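Local coordinates for MutT/NUDIX family protein (Bacillus thuringiensis str. Al Hakam, PDB 3ID9) that belongs to the MutT/NUDIX family and probably hydrolyses a nucleoside diphosphate linked to another moiety, its actual substrate being unknown, at residues V36-Q41 / Y135-T140; R67-R70 / E76-I79. All coordinates share one frame; numbering follows the deposited sequence.

Contacts 1 and 2 illustrate how a Nudix fold covers a central mixed sheet from two sides. Their centres lie about 18 Å apart, and along the chain contact 2 is nested within the loop closed by contact 1. Neighbouring residues of strand 35-40 tie them together: Leu38 serves contact 1, while Leu37 leaves the opposite side of the strand and packs on the selenomethionine Met69 of contact 2, with Leu37 CG 4.0 Å from Met69 CE. Contact 2 takes in part of the Nudix box, residues 53-74, whose glutamates bind the catalytic metal in this family; contact 1 belongs to the other layer of the fold.

Contact 1: residues V36-Q41 / Y135-T140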
ATOM      1  N   VAL B  36     -18.872  -2.276  10.966  1.00 26.21           N
ATOM      2  CA  VAL B  36     -18.063  -2.897   9.933  1.00 26.05           C
ATOM      3  C   VAL B  36     -18.770  -4.102   9.335  1.00 24.67           C
ATOM      4  O   VAL B  36     -19.403  -4.875  10.039  1.00 24.45           O
ATOM      5  CB  VAL B  36     -16.696  -3.362  10.494  1.00 26.54           C
ATOM      6  CG1 VAL B  36     -15.816  -3.868   9.366  1.00 27.94           C
ATOM      7  CG2 VAL B  36     -16.010  -2.214  11.187  1.00 30.75           C
ATOM      8  N   LEU B  37     -18.639  -4.269   8.027  1.00 23.73           N
ATOM      9  CA  LEU B  37     -19.252  -5.390   7.333  1.00 23.82           C
ATOM     10  C   LEU B  37     -18.479  -6.687   7.572  1.00 24.54           C
ATOM     11  O   LEU B  37     -17.317  -6.791   7.199  1.00 26.03           O
ATOM     12  CB  LEU B  37     -19.287  -5.088   5.831  1.00 23.70           C
ATOM     13  CG  LEU B  37     -19.810  -6.014   4.718  1.00 27.52           C
ATOM     14  CD1 LEU B  37     -19.843  -7.466   5.145  1.00 25.16           C
ATOM     15  CD2 LEU B  37     -21.186  -5.545   4.306  1.00 26.22           C
ATOM     16  N   LEU B  38     -19.115  -7.671   8.206  1.00 23.71           N
ATOM     17  CA  LEU B  38     -18.472  -8.960   8.397  1.00 23.33           C
ATOM     18  C   LEU B  38     -19.219  -9.970   7.552  1.00 24.62           C
ATOM     19  O   LEU B  38     -20.408  -9.840   7.302  1.00 24.56           O
ATOM     20  CB  LEU B  38     -18.468  -9.414   9.856  1.00 23.61           C
ATOM     21  CG  LEU B  38     -17.675  -8.541  10.833  1.00 26.05           C
ATOM     22  CD1 LEU B  38     -17.566  -9.274  12.179  1.00 21.37           C
ATOM     23  CD2 LEU B  38     -16.284  -8.225  10.252  1.00 21.18           C
ATOM     24  N   VAL B  39     -18.485 -10.977   7.115  1.00 26.55           N
ATOM     25  CA  VAL B  39     -18.985 -12.031   6.272  1.00 28.85           C
ATOM     26  C   VAL B  39     -18.776 -13.349   7.010  1.00 32.55           C
ATOM     27  O   VAL B  39     -17.904 -13.453   7.877  1.00 29.70           O
ATOM     28  CB  VAL B  39     -18.205 -11.995   4.928  1.00 28.90           C
ATOM     29  CG1 VAL B  39     -18.091 -13.368   4.323  1.00 31.33           C
ATOM     30  CG2 VAL B  39     -18.905 -11.056   3.965  1.00 25.32           C
ATOM     31  N   LYS B  40     -19.581 -14.353   6.688  1.00 37.58           N
ATOM     32  CA  LYS B  40     -19.430 -15.639   7.350  1.00 45.33           C
ATOM     33  C   LYS B  40     -18.629 -16.551   6.431  1.00 51.05           C
ATOM     34  O   LYS B  40     -18.972 -16.716   5.258  1.00 49.55           O
ATOM     35  CB  LYS B  40     -20.797 -16.252   7.643  1.00 45.75           C
ATOM     36  CG  LYS B  40     -20.761 -17.450   8.561  1.00 46.35           C
ATOM     37  CD  LYS B  40     -20.714 -17.036  10.024  1.00 49.00           C
ATOM     38  CE  LYS B  40     -21.991 -17.460  10.764  1.00 48.61           C
ATOM     39  NZ  LYS B  40     -22.221 -18.939  10.736  1.00 45.77           N
ATOM     40  N   GLN B  41     -17.552 -17.126   6.971  1.00 58.87           N
ATOM     41  CA  GLN B  41     -16.672 -18.025   6.222  1.00 66.18           C
ATOM     42  C   GLN B  41     -17.328 -19.366   5.914  1.00 69.30           C
ATOM     43  O   GLN B  41     -17.923 -19.995   6.793  1.00 69.56           O
ATOM     44  CB  GLN B  41     -15.378 -18.283   7.001  1.00 68.28           C
ATOM     45  CG  GLN B  41     -14.497 -17.061   7.210  1.00 72.97           C
ATOM     46  CD  GLN B  41     -13.239 -17.384   8.008  1.00 76.51           C
ATOM     47  OE1 GLN B  41     -13.314 -17.801   9.170  1.00 78.03           O
ATOM     48  NE2 GLN B  41     -12.075 -17.199   7.386  1.00 76.80           N
ATOM     49  N   TYR B 135     -15.608 -10.670  18.301  1.00 32.40           N
ATOM     50  CA  TYR B 135     -15.330 -11.562  17.189  1.00 31.77           C
ATOM     51  C   TYR B 135     -13.857 -11.893  17.001  1.00 31.91           C
ATOM     52  O   TYR B 135     -13.461 -12.389  15.947  1.00 31.47           O
ATOM     53  CB  TYR B 135     -15.915 -10.995  15.894  1.00 30.81           C
ATOM     54  CG  TYR B 135     -17.422 -10.962  15.910  1.00 30.57           C
ATOM     55  CD1 TYR B 135     -18.116  -9.792  16.212  1.00 30.27           C
ATOM     56  CD2 TYR B 135     -18.157 -12.117  15.664  1.00 29.33           C
ATOM     57  CE1 TYR B 135     -19.500  -9.777  16.267  1.00 28.83           C
ATOM     58  CE2 TYR B 135     -19.539 -12.113  15.719  1.00 30.09           C
ATOM     59  CZ  TYR B 135     -20.205 -10.944  16.021  1.00 29.76           C
ATOM     60  OH  TYR B 135     -21.578 -10.961  16.094  1.00 30.99           O
ATOM     61  N   GLY B 136     -13.050 -11.611  18.022  1.00 31.99           N
ATOM     62  CA  GLY B 136     -11.636 -11.945  17.960  1.00 31.46           C
ATOM     63  C   GLY B 136     -10.660 -10.889  17.477  1.00 32.43           C
ATOM     64  O   GLY B 136      -9.460 -11.143  17.412  1.00 31.00           O
ATOM     65  N   PHE B 137     -11.149  -9.708  17.132  1.00 31.96           N
ATOM     66  CA  PHE B 137     -10.243  -8.679  16.674  1.00 33.21           C
ATOM     67  C   PHE B 137      -9.506  -8.074  17.860  1.00 34.50           C
ATOM     68  O   PHE B 137     -10.090  -7.829  18.918  1.00 36.27           O
ATOM     69  CB  PHE B 137     -11.008  -7.612  15.893  1.00 33.47           C
ATOM     70  CG  PHE B 137     -11.672  -8.147  14.661  1.00 37.41           C
ATOM     71  CD1 PHE B 137     -12.917  -8.772  14.739  1.00 36.65           C
ATOM     72  CD2 PHE B 137     -11.029  -8.093  13.428  1.00 37.40           C
ATOM     73  CE1 PHE B 137     -13.505  -9.332  13.613  1.00 35.87           C
ATOM     74  CE2 PHE B 137     -11.614  -8.653  12.289  1.00 37.70           C
ATOM     75  CZ  PHE B 137     -12.853  -9.273  12.384  1.00 36.49           C
ATOM     76  N   SER B 138      -8.210  -7.854  17.685  1.00 34.17           N
ATOM     77  CA  SER B 138      -7.385  -7.285  18.740  1.00 34.51           C
ATOM     78  C   SER B 138      -7.672  -5.797  18.892  1.00 35.67           C
ATOM     79  O   SER B 138      -8.167  -5.155  17.963  1.00 34.95           O
ATOM     80  CB  SER B 138      -5.909  -7.479  18.405  1.00 31.63           C
ATOM     81  OG  SER B 138      -5.566  -6.727  17.258  1.00 29.79           O
ATOM     82  N   GLU B 139      -7.361  -5.252  20.064  1.00 38.09           N
ATOM     83  CA  GLU B 139      -7.581  -3.834  20.313  1.00 41.02           C
ATOM     84  C   GLU B 139      -6.735  -2.989  19.371  1.00 40.04           C
ATOM     85  O   GLU B 139      -7.131  -1.886  18.995  1.00 40.57           O
ATOM     86  CB  GLU B 139      -7.258  -3.482  21.766  1.00 44.29           C
ATOM     87  CG  GLU B 139      -8.281  -4.021  22.760  1.00 51.96           C
ATOM     88  CD  GLU B 139      -9.712  -3.653  22.384  1.00 55.31           C
ATOM     89  OE1 GLU B 139      -9.980  -2.454  22.142  1.00 57.77           O
ATOM     90  OE2 GLU B 139     -10.567  -4.563  22.333  1.00 57.72           O
ATOM     91  N   THR B 140      -5.576  -3.511  18.987  1.00 38.21           N
ATOM     92  CA  THR B 140      -4.696  -2.801  18.064  1.00 38.27           C
ATOM     93  C   THR B 140      -5.391  -2.605  16.722  1.00 35.93           C
ATOM     94  O   THR B 140      -5.367  -1.516  16.149  1.00 34.99           O
ATOM     95  CB  THR B 140      -3.379  -3.587  17.826  1.00 39.86           C
ATOM     96  OG1 THR B 140      -2.512  -3.413  18.952  1.00 41.13           O
ATOM     97  CG2 THR B 140      -2.681  -3.108  16.561  1.00 38.84           C
TER
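Leu38, on strand 35-40 of the mixed sheet, and Tyr135, in the loop leading to helix 139-147, bring the two backbones to their nearest approach, yet their CA atoms remain 9.7 Å apart. The main chains therefore do not pair, and side chains bridge the gap. Segment 135-140 runs past the strand as an irregular loop that turns at Gly136, where a positive phi of 94° suits glycine, before it enters the helix. The turn allows Tyr135 and Phe137 both to reach one leucine. Leu38 meets them with different branches. Its CD1 lies over one face of the Tyr135 ring, 4.0 Å above the plane and displaced toward the rim, within 4.1 Å of Tyr135 CG. Its CD2 reaches the far end of the phenyl ring, 4.2 Å from Phe137 CZ, approaching obliquely. With CG anti to the carbonyl carbon (chi1 -64°), the leucine fork points from the strand toward the loop, one methyl to each ring. Here the chain builds one outer layer of the alpha/beta/alpha sandwich expected of a Nudix fold: the loop and its helix cover a face of the mixed sheet. Strand 124-128 pairs antiparallel with strand 35-40, with a backbone hydrogen bond between Leu38 and Gln125, and Tyr135 also rests on Gln125 and Val127. Trp48 touches the same leucine from strand 48-54, so three aromatic residues touch the buried leucine. Beyond Phe137, Ser138 is the N-cap of helix 139-147, its OG hydrogen-bonded to the backbone N of Phe141.

Contact 2: residues R67-R70 / E76-I79; sequences REMR and EVKI
Arg70, on helix 61-72, and Glu76, the residue just before strand 77-88, reach across to each other, their side chains meeting at a slant with the guanidinium and carboxylate planes 34° apart. A single nitrogen does the gripping. Arg70 NH1 donates to Glu76 OE2 at 2.9 Å, almost straight at 161° and aimed at the syn lone pair, with the acceptor close to the guanidinium plane. The second link, from Arg70 NH1 to Glu76 OE1 at 2.8 Å, is strongly bent and weak, so the salt bridge is forked from one donor and not a paired two-nitrogen one. Glu76 leaves the backbone pointing away from the helix; the bend at its chi2 (-57°) brings the carboxylate back to the arginine, which extends straight from CG to NE. Deeper in, the selenomethionine Met69 crosses Val77 at about a right angle, and Met69 CG sits 3.7 Å from both Val77 CG1 and Val77 CG2. The helix belongs to the Nudix box, in which Met69 occupies an apolar position facing the sheet; Leu30 and Leu102 touch both it and Val77. On another side of the helix Arg67 NH1 makes a salt bridge to Glu68 OE2 at 2.9 Å, meeting the oxygen from above the carboxylate plane, while Arg67 NE forms a salt bridge with Glu59.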
ATOM      1  N   ARG B  67     -14.197  -8.031  -6.945  1.00 33.98           N
ATOM      2  CA  ARG B  67     -14.693  -9.380  -7.205  1.00 35.85           C
ATOM      3  C   ARG B  67     -15.024 -10.129  -5.915  1.00 37.56           C
ATOM      4  O   ARG B  67     -16.093 -10.728  -5.799  1.00 37.48           O
ATOM      5  CB  ARG B  67     -13.673 -10.193  -8.013  1.00 33.90           C
ATOM      6  CG  ARG B  67     -14.048 -11.664  -8.167  1.00 35.81           C
ATOM      7  CD  ARG B  67     -13.059 -12.432  -9.028  1.00 37.27           C
ATOM      8  NE  ARG B  67     -11.690 -12.336  -8.522  1.00 41.61           N
ATOM      9  CZ  ARG B  67     -11.302 -12.748  -7.318  1.00 42.77           C
ATOM     10  NH1 ARG B  67     -12.179 -13.298  -6.481  1.00 43.10           N
ATOM     11  NH2 ARG B  67     -10.038 -12.593  -6.941  1.00 41.01           N
ATOM     12  N   GLU B  68     -14.104 -10.111  -4.955  1.00 38.46           N
ATOM     13  CA  GLU B  68     -14.335 -10.792  -3.692  1.00 39.73           C
ATOM     14  C   GLU B  68     -15.553 -10.176  -3.021  1.00 40.08           C
ATOM     15  O   GLU B  68     -16.404 -10.878  -2.471  1.00 40.28           O
ATOM     16  CB  GLU B  68     -13.122 -10.654  -2.773  1.00 40.39           C
ATOM     17  CG  GLU B  68     -11.906 -11.484  -3.167  1.00 42.13           C
ATOM     18  CD  GLU B  68     -12.095 -12.970  -2.928  1.00 44.12           C
ATOM     19  OE1 GLU B  68     -12.776 -13.335  -1.943  1.00 43.70           O
ATOM     20  OE2 GLU B  68     -11.547 -13.775  -3.716  1.00 44.97           O
HETATM   21  N   MSE B  69     -15.646  -8.856  -3.088  1.00 39.28           N
HETATM   22  CA  MSE B  69     -16.751  -8.164  -2.462  1.00 40.15           C
HETATM   23  C   MSE B  69     -18.120  -8.605  -2.984  1.00 41.63           C
HETATM   24  O   MSE B  69     -19.056  -8.778  -2.191  1.00 41.71           O
HETATM   25  CB  MSE B  69     -16.575  -6.660  -2.621  1.00 39.55           C
HETATM   26  CG  MSE B  69     -16.972  -5.876  -1.390  1.00 45.80           C
HETATM   27 SE   MSE B  69     -16.231  -6.531   0.309  1.00 51.20          SE
HETATM   28  CE  MSE B  69     -17.581  -5.735   1.434  1.00 47.87           C
ATOM     29  N   ARG B  70     -18.264  -8.802  -4.294  1.00 40.02           N
ATOM     30  CA  ARG B  70     -19.571  -9.222  -4.764  1.00 41.09           C
ATOM     31  C   ARG B  70     -19.831 -10.724  -4.735  1.00 40.28           C
ATOM     32  O   ARG B  70     -20.969 -11.152  -4.901  1.00 40.23           O
ATOM     33  CB  ARG B  70     -19.912  -8.616  -6.135  1.00 42.35           C
ATOM     34  CG  ARG B  70     -18.912  -8.742  -7.255  1.00 43.42           C
ATOM     35  CD  ARG B  70     -19.224  -7.635  -8.278  1.00 44.49           C
ATOM     36  NE  ARG B  70     -18.347  -7.658  -9.447  1.00 47.70           N
ATOM     37  CZ  ARG B  70     -18.252  -6.670 -10.335  1.00 46.35           C
ATOM     38  NH1 ARG B  70     -18.975  -5.565 -10.198  1.00 44.28           N
ATOM     39  NH2 ARG B  70     -17.425  -6.787 -11.360  1.00 48.15           N
ATOM     40  N   GLU B  76     -21.772  -3.639  -4.593  1.00 36.65           N
ATOM     41  CA  GLU B  76     -20.907  -2.957  -5.551  1.00 37.67           C
ATOM     42  C   GLU B  76     -20.131  -1.933  -4.733  1.00 36.71           C
ATOM     43  O   GLU B  76     -20.718  -1.127  -4.012  1.00 35.42           O
ATOM     44  CB  GLU B  76     -21.726  -2.250  -6.634  1.00 39.54           C
ATOM     45  CG  GLU B  76     -22.263  -3.186  -7.702  1.00 43.44           C
ATOM     46  CD  GLU B  76     -21.155  -3.973  -8.389  1.00 46.68           C
ATOM     47  OE1 GLU B  76     -20.213  -3.345  -8.923  1.00 48.77           O
ATOM     48  OE2 GLU B  76     -21.225  -5.220  -8.397  1.00 48.04           O
ATOM     49  N   VAL B  77     -18.810  -1.966  -4.832  1.00 37.18           N
ATOM     50  CA  VAL B  77     -17.999  -1.042  -4.056  1.00 36.06           C
ATOM     51  C   VAL B  77     -16.900  -0.362  -4.845  1.00 36.43           C
ATOM     52  O   VAL B  77     -16.588  -0.745  -5.972  1.00 36.90           O
ATOM     53  CB  VAL B  77     -17.327  -1.773  -2.875  1.00 36.35           C
ATOM     54  CG1 VAL B  77     -18.381  -2.472  -2.024  1.00 34.72           C
ATOM     55  CG2 VAL B  77     -16.307  -2.784  -3.404  1.00 32.57           C
ATOM     56  N   LYS B  78     -16.321   0.665  -4.237  1.00 36.93           N
ATOM     57  CA  LYS B  78     -15.202   1.369  -4.835  1.00 37.26           C
ATOM     58  C   LYS B  78     -14.202   1.608  -3.710  1.00 36.89           C
ATOM     59  O   LYS B  78     -14.578   1.716  -2.537  1.00 36.93           O
ATOM     60  CB  LYS B  78     -15.637   2.693  -5.466  1.00 37.76           C
ATOM     61  CG  LYS B  78     -15.862   3.830  -4.501  1.00 41.33           C
ATOM     62  CD  LYS B  78     -16.267   5.087  -5.271  1.00 45.99           C
ATOM     63  CE  LYS B  78     -16.614   6.239  -4.331  1.00 48.55           C
ATOM     64  NZ  LYS B  78     -17.059   7.450  -5.078  1.00 50.16           N
ATOM     65  N   ILE B  79     -12.927   1.661  -4.065  1.00 36.17           N
ATOM     66  CA  ILE B  79     -11.873   1.880  -3.093  1.00 37.09           C
ATOM     67  C   ILE B  79     -11.770   3.342  -2.660  1.00 38.01           C
ATOM     68  O   ILE B  79     -11.852   4.247  -3.483  1.00 38.46           O
ATOM     69  CB  ILE B  79     -10.517   1.407  -3.670  1.00 36.66           C
ATOM     70  CG1 ILE B  79     -10.550  -0.117  -3.815  1.00 36.52           C
ATOM     71  CG2 ILE B  79      -9.365   1.862  -2.778  1.00 35.89           C
ATOM     72  CD1 ILE B  79      -9.243  -0.731  -4.208  1.00 40.85           C
TER